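Local atomic coordinates of Serine/threonine protein kinase (Mycobacterium tuberculosis, PDB entry 4ESQ), a protein that probably transfers phosphate from ATP to serine and threonine residues of proteins as a membrane receptor kinase, this chain being its extracellular sensor domain. Residues 13-18 / 184-189; 49-54 / 59-64. All blocks are in the same frame, centred on the assembly; numbering follows the deposited sequence.

How the interactions relate
Interaction 1 joins 13-18, near the N terminus, to 184-189 in the C-terminal helix 179-192; nested within the chain loop it closes, interaction 2 is a local pairing of 49-54 with 59-64, which hold the short helices 51-54 and 59-62. The contacts lie on opposite sides of the chain's centre, about 23 Å between their centres and about 11 Å between nearest atoms. Both reach strand 165-173: Ile187 touches Val167 and Val169, whereas Tyr62 hydrogen-bonds to the intervening Asp168, consistent with contacts on opposite faces of that strand. One contact thus packs the two ends of the domain together by the antiparallel sheet, and the other joins two short helices, one adjoining the Cys50-Cys113 disulfide.

Interaction 1: 13-18 / 184-189; sequences LLLNSS and AAKIVD
Leu15 and Ile187 make the main apolar contact between the irregular segment 13-18 and the C-terminal helix 179-192. The CD2 methyl of Leu15 lies 4.0 Å from CG1 of Ile187, and the two side chains cross obliquely. A second apolar touch involves the same leucine: its CD2 comes within 3.9 Å of Lys186 CB, at about a right angle to the lysine chain. With CG set beside the backbone N (chi1 -61°), Leu15 carries both methyls to the helix, where Ile183 and Lys190 also meet it. Lys186 contributes the root of its side chain, while its ammonium group leads off elsewhere. Two residues before Leu15, Leu13 CB stands 4.3 Å from Ile187 CG2.

The backbone of Leu13 makes a different kind of contact. Its carbonyl oxygen faces the branched isoleucine, 3.4 Å from Ile187 CG2 and 3.6 Å from Ile187 CG1. Both branches therefore press on a polar atom which, although buried here, has no hydrogen-bond partner in the model.

Polar support comes from outside the pair. Gln88 OE1 accepts the Leu15 amide N-H, tying the segment to strand 84-92, and Lys190 NZ, on the same helix as Ile187, donates to Leu14 O.

Ile187 also rests on Val90, Val167 and Val169, and the irregular N-terminal segment crosses a helix that covers the sheet. This is helix-on-sheet packing, a C-terminal helix lying on an antiparallel sheet, here within the PknH-like extracellular domain of the Mog1p/PsbP clan.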
loop_
_atom_site.group_PDB
_atom_site.type_symbol
_atom_site.label_atom_id
_atom_site.label_comp_id
_atom_site.label_asym_id
_atom_site.label_seq_id
_atom_site.Cartn_x
_atom_site.Cartn_y
_atom_site.Cartn_z
ATOM N N LEU A 13 -13.214 -3.879 5.528
ATOM C CA LEU A 13 -11.876 -4.226 6.030
ATOM C C LEU A 13 -10.942 -3.024 6.199
ATOM O O LEU A 13 -9.916 -3.109 6.888
ATOM C CB LEU A 13 -11.207 -5.255 5.112
ATOM C CG LEU A 13 -12.023 -6.504 4.795
ATOM C CD1 LEU A 13 -11.263 -7.365 3.806
ATOM C CD2 LEU A 13 -12.336 -7.290 6.063
ATOM N N LEU A 14 -11.279 -1.904 5.574
ATOM C CA LEU A 14 -10.428 -0.730 5.656
ATOM C C LEU A 14 -10.526 -0.075 7.031
ATOM O O LEU A 14 -11.461 -0.337 7.795
ATOM C CB LEU A 14 -10.771 0.272 4.549
ATOM C CG LEU A 14 -10.630 -0.262 3.119
ATOM C CD1 LEU A 14 -10.974 0.826 2.116
ATOM C CD2 LEU A 14 -9.229 -0.812 2.850
ATOM N N LEU A 15 -9.559 0.778 7.346
ATOM C CA LEU A 15 -9.580 1.475 8.621
ATOM C C LEU A 15 -10.471 2.702 8.517
ATOM O O LEU A 15 -10.505 3.374 7.491
ATOM C CB LEU A 15 -8.160 1.860 9.035
ATOM C CG LEU A 15 -7.220 0.669 9.231
ATOM C CD1 LEU A 15 -5.965 1.127 9.946
ATOM C CD2 LEU A 15 -7.923 -0.430 10.014
ATOM N N ASN A 16 -11.227 2.974 9.575
ATOM C CA ASN A 16 -12.092 4.142 9.578
ATOM C C ASN A 16 -11.287 5.410 9.889
ATOM O O ASN A 16 -10.083 5.340 10.145
ATOM C CB ASN A 16 -13.277 3.951 10.528
ATOM C CG ASN A 16 -12.863 3.866 11.992
ATOM O OD1 ASN A 16 -11.956 4.562 12.435
ATOM N ND2 ASN A 16 -13.553 3.018 12.755
ATOM N N SER A 17 -11.952 6.562 9.865
ATOM C CA SER A 17 -11.257 7.835 10.028
ATOM C C SER A 17 -10.521 7.938 11.367
ATOM O O SER A 17 -9.406 8.458 11.420
ATOM C CB SER A 17 -12.215 9.016 9.833
ATOM O OG SER A 17 -13.214 9.054 10.835
ATOM N N SER A 18 -11.137 7.446 12.439
ATOM C CA SER A 18 -10.486 7.462 13.745
ATOM C C SER A 18 -9.231 6.606 13.734
ATOM O O SER A 18 -8.180 7.016 14.222
ATOM C CB SER A 18 -11.428 6.966 14.843
ATOM O OG SER A 18 -10.717 6.791 16.060
ATOM N N ALA A 184 -1.503 -2.208 8.174
ATOM C CA ALA A 184 -1.669 -3.536 7.588
ATOM C C ALA A 184 -2.114 -4.555 8.636
ATOM O O ALA A 184 -3.026 -5.354 8.401
ATOM C CB ALA A 184 -0.369 -3.981 6.926
ATOM N N ALA A 185 -1.473 -4.519 9.801
ATOM C CA ALA A 185 -1.800 -5.467 10.860
ATOM C C ALA A 185 -3.230 -5.283 11.342
ATOM O O ALA A 185 -3.922 -6.262 11.645
ATOM C CB ALA A 185 -0.817 -5.343 12.012
ATOM N N LYS A 186 -3.687 -4.036 11.402
ATOM C CA LYS A 186 -5.057 -3.777 11.830
ATOM C C LYS A 186 -6.073 -4.270 10.790
ATOM O O LYS A 186 -7.105 -4.838 11.144
ATOM C CB LYS A 186 -5.257 -2.299 12.166
ATOM C CG LYS A 186 -4.453 -1.859 13.401
ATOM C CD LYS A 186 -4.524 -0.362 13.630
ATOM C CE LYS A 186 -3.774 0.044 14.908
ATOM N NZ LYS A 186 -4.391 -0.543 16.133
ATOM N N ILE A 187 -5.774 -4.068 9.513
ATOM C CA ILE A 187 -6.630 -4.606 8.457
ATOM C C ILE A 187 -6.651 -6.139 8.479
ATOM O O ILE A 187 -7.698 -6.758 8.312
ATOM C CB ILE A 187 -6.215 -4.070 7.075
ATOM C CG1 ILE A 187 -6.401 -2.557 7.033
ATOM C CG2 ILE A 187 -7.039 -4.752 5.962
ATOM C CD1 ILE A 187 -5.741 -1.868 5.814
ATOM N N VAL A 188 -5.495 -6.757 8.706
ATOM C CA VAL A 188 -5.434 -8.212 8.799
ATOM C C VAL A 188 -6.321 -8.715 9.941
ATOM O O VAL A 188 -6.997 -9.735 9.800
ATOM C CB VAL A 188 -3.995 -8.695 8.995
ATOM C CG1 VAL A 188 -3.965 -10.121 9.529
ATOM C CG2 VAL A 188 -3.211 -8.563 7.694
ATOM N N ASP A 189 -6.332 -7.996 11.063
ATOM C CA ASP A 189 -7.208 -8.378 12.178
ATOM C C ASP A 189 -8.678 -8.332 11.756
ATOM O O ASP A 189 -9.481 -9.159 12.193
ATOM C CB ASP A 189 -6.992 -7.482 13.402
ATOM C CG ASP A 189 -5.686 -7.768 14.121
ATOM O OD1 ASP A 189 -5.142 -8.876 13.971
ATOM O OD2 ASP A 189 -5.213 -6.881 14.860
#

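Interaction 2: 49-54 / 59-64; sequences DCQGAL and DPVYAG
Val61 packs directly against the backbone of Gly52, and this is the tight part of the contact. Its CG2 methyl is 3.7 Å from Gly52 N and 3.8 Å from Gly52 CA, an approach made possible because the glycine presents bare backbone to it. The valine sets CG1 anti to its backbone N (chi1 177°), which leaves CG2 beside that nitrogen and directed at the facing turn. The CA atoms of Gly52 and Val61 are 6.0 Å apart. Val61 also touches Phe102 of helix 96-111.

The two turns are successive short helices, 51-54 and 59-62, joined by a brief connection. The first is weakly bonded and is fixed from several directions: the Cys50-Cys113 disulfide ties its start to the chain just beyond helix 96-111, Leu54 packs on strands 117-122 and 125-131, and Arg157 NH2 donates to Gly52 O. The second is held through Tyr62, which stacks on Phe102 and hydrogen-bonds Asp168.

Toward solvent the packing becomes looser. Gln51, extended beyond CG, crosses the exposed Pro60 at about a right angle and brings its amide to the CB-CG-CD side of the ring, with NE2 3.8 Å from Pro60 CG and OE1 4.0 Å from Pro60 CB. These are van der Waals distances; the directional bond at this end is from Gln51 NE2 to Gln58 OE1 in the connection, which is likely to restrict turning of the amide beside the proline. A bound terbium(III) ion lies about 9 Å from the Gln51 side chain, too far for direct coordination.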
loop_
_atom_site.group_PDB
_atom_site.type_symbol
_atom_site.label_atom_id
_atom_site.label_comp_id
_atom_site.label_asym_id
_atom_site.label_seq_id
_atom_site.Cartn_x
_atom_site.Cartn_y
_atom_site.Cartn_z
ATOM N N ASP A 49 10.172 -2.545 -12.435
ATOM C CA ASP A 49 9.574 -3.482 -11.490
ATOM C C ASP A 49 9.559 -2.950 -10.060
ATOM O O ASP A 49 9.124 -3.637 -9.140
ATOM C CB ASP A 49 10.249 -4.849 -11.575
ATOM C CG ASP A 49 9.751 -5.663 -12.764
ATOM O OD1 ASP A 49 8.560 -5.518 -13.122
ATOM O OD2 ASP A 49 10.543 -6.432 -13.344
ATOM N N CYS A 50 10.026 -1.720 -9.877
ATOM C CA CYS A 50 9.892 -1.063 -8.582
ATOM C C CYS A 50 8.593 -0.260 -8.468
ATOM O O CYS A 50 8.364 0.394 -7.454
ATOM C CB CYS A 50 11.102 -0.170 -8.293
ATOM S SG CYS A 50 12.627 -1.121 -8.140
ATOM N N GLN A 51 7.737 -0.314 -9.490
ATOM C CA GLN A 51 6.462 0.417 -9.442
ATOM C C GLN A 51 5.611 0.001 -8.225
ATOM O O GLN A 51 5.051 0.850 -7.520
ATOM C CB GLN A 51 5.659 0.241 -10.743
ATOM C CG GLN A 51 4.373 1.077 -10.792
ATOM C CD GLN A 51 3.717 1.119 -12.164
ATOM O OE1 GLN A 51 4.295 0.682 -13.154
ATOM N NE2 GLN A 51 2.498 1.661 -12.226
ATOM N N GLY A 52 5.510 -1.304 -7.988
ATOM C CA GLY A 52 4.741 -1.807 -6.860
ATOM C C GLY A 52 5.392 -1.489 -5.529
ATOM O O GLY A 52 4.718 -1.405 -4.496
ATOM N N ALA A 53 6.710 -1.307 -5.540
ATOM C CA ALA A 53 7.422 -0.981 -4.314
ATOM C C ALA A 53 7.189 0.474 -3.922
ATOM O O ALA A 53 7.445 0.862 -2.786
ATOM C CB ALA A 53 8.903 -1.266 -4.465
ATOM N N LEU A 54 6.711 1.281 -4.866
ATOM C CA LEU A 54 6.402 2.689 -4.598
ATOM C C LEU A 54 4.933 2.949 -4.272
ATOM O O LEU A 54 4.621 3.788 -3.418
ATOM C CB LEU A 54 6.761 3.553 -5.810
ATOM C CG LEU A 54 8.262 3.675 -6.081
ATOM C CD1 LEU A 54 8.539 4.182 -7.483
ATOM C CD2 LEU A 54 8.915 4.557 -5.029
ATOM N N ASP A 59 -2.213 -0.928 -11.672
ATOM C CA ASP A 59 -2.660 -1.850 -12.712
ATOM C C ASP A 59 -1.552 -2.757 -13.285
ATOM O O ASP A 59 -1.751 -3.969 -13.366
ATOM C CB ASP A 59 -3.389 -1.105 -13.832
ATOM C CG ASP A 59 -3.981 -2.050 -14.858
ATOM O OD1 ASP A 59 -4.994 -2.707 -14.544
ATOM O OD2 ASP A 59 -3.419 -2.146 -15.967
ATOM N N PRO A 60 -0.400 -2.185 -13.691
ATOM C CA PRO A 60 0.663 -3.010 -14.291
ATOM C C PRO A 60 1.208 -4.062 -13.326
ATOM O O PRO A 60 1.760 -5.088 -13.729
ATOM C CB PRO A 60 1.755 -1.987 -14.622
ATOM C CG PRO A 60 1.030 -0.703 -14.787
ATOM C CD PRO A 60 -0.082 -0.748 -13.770
ATOM N N VAL A 61 1.043 -3.800 -12.040
ATOM C CA VAL A 61 1.521 -4.702 -11.009
ATOM C C VAL A 61 0.536 -5.853 -10.785
ATOM O O VAL A 61 0.942 -7.006 -10.654
ATOM C CB VAL A 61 1.760 -3.935 -9.701
ATOM C CG1 VAL A 61 2.193 -4.889 -8.583
ATOM C CG2 VAL A 61 2.802 -2.822 -9.927
ATOM N N TYR A 62 -0.757 -5.538 -10.749
ATOM C CA TYR A 62 -1.777 -6.550 -10.454
ATOM C C TYR A 62 -2.333 -7.266 -11.685
ATOM O O TYR A 62 -3.011 -8.296 -11.567
ATOM C CB TYR A 62 -2.936 -5.916 -9.687
ATOM C CG TYR A 62 -2.697 -5.749 -8.202
ATOM C CD1 TYR A 62 -3.078 -6.741 -7.309
ATOM C CD2 TYR A 62 -2.125 -4.588 -7.686
ATOM C CE1 TYR A 62 -2.886 -6.596 -5.950
ATOM C CE2 TYR A 62 -1.920 -4.443 -6.322
ATOM C CZ TYR A 62 -2.320 -5.450 -5.463
ATOM O OH TYR A 62 -2.123 -5.327 -4.114
ATOM N N ALA A 63 -2.088 -6.699 -12.862
ATOM C CA ALA A 63 -2.577 -7.304 -14.093
ATOM C C ALA A 63 -2.086 -8.744 -14.196
ATOM O O ALA A 63 -0.906 -9.028 -13.979
ATOM C CB ALA A 63 -2.122 -6.500 -15.291
ATOM N N GLY A 64 -3.001 -9.657 -14.511
ATOM C CA GLY A 64 -2.634 -11.052 -14.694
ATOM C C GLY A 64 -2.536 -11.901 -13.434
ATOM O O GLY A 64 -2.287 -13.102 -13.518
#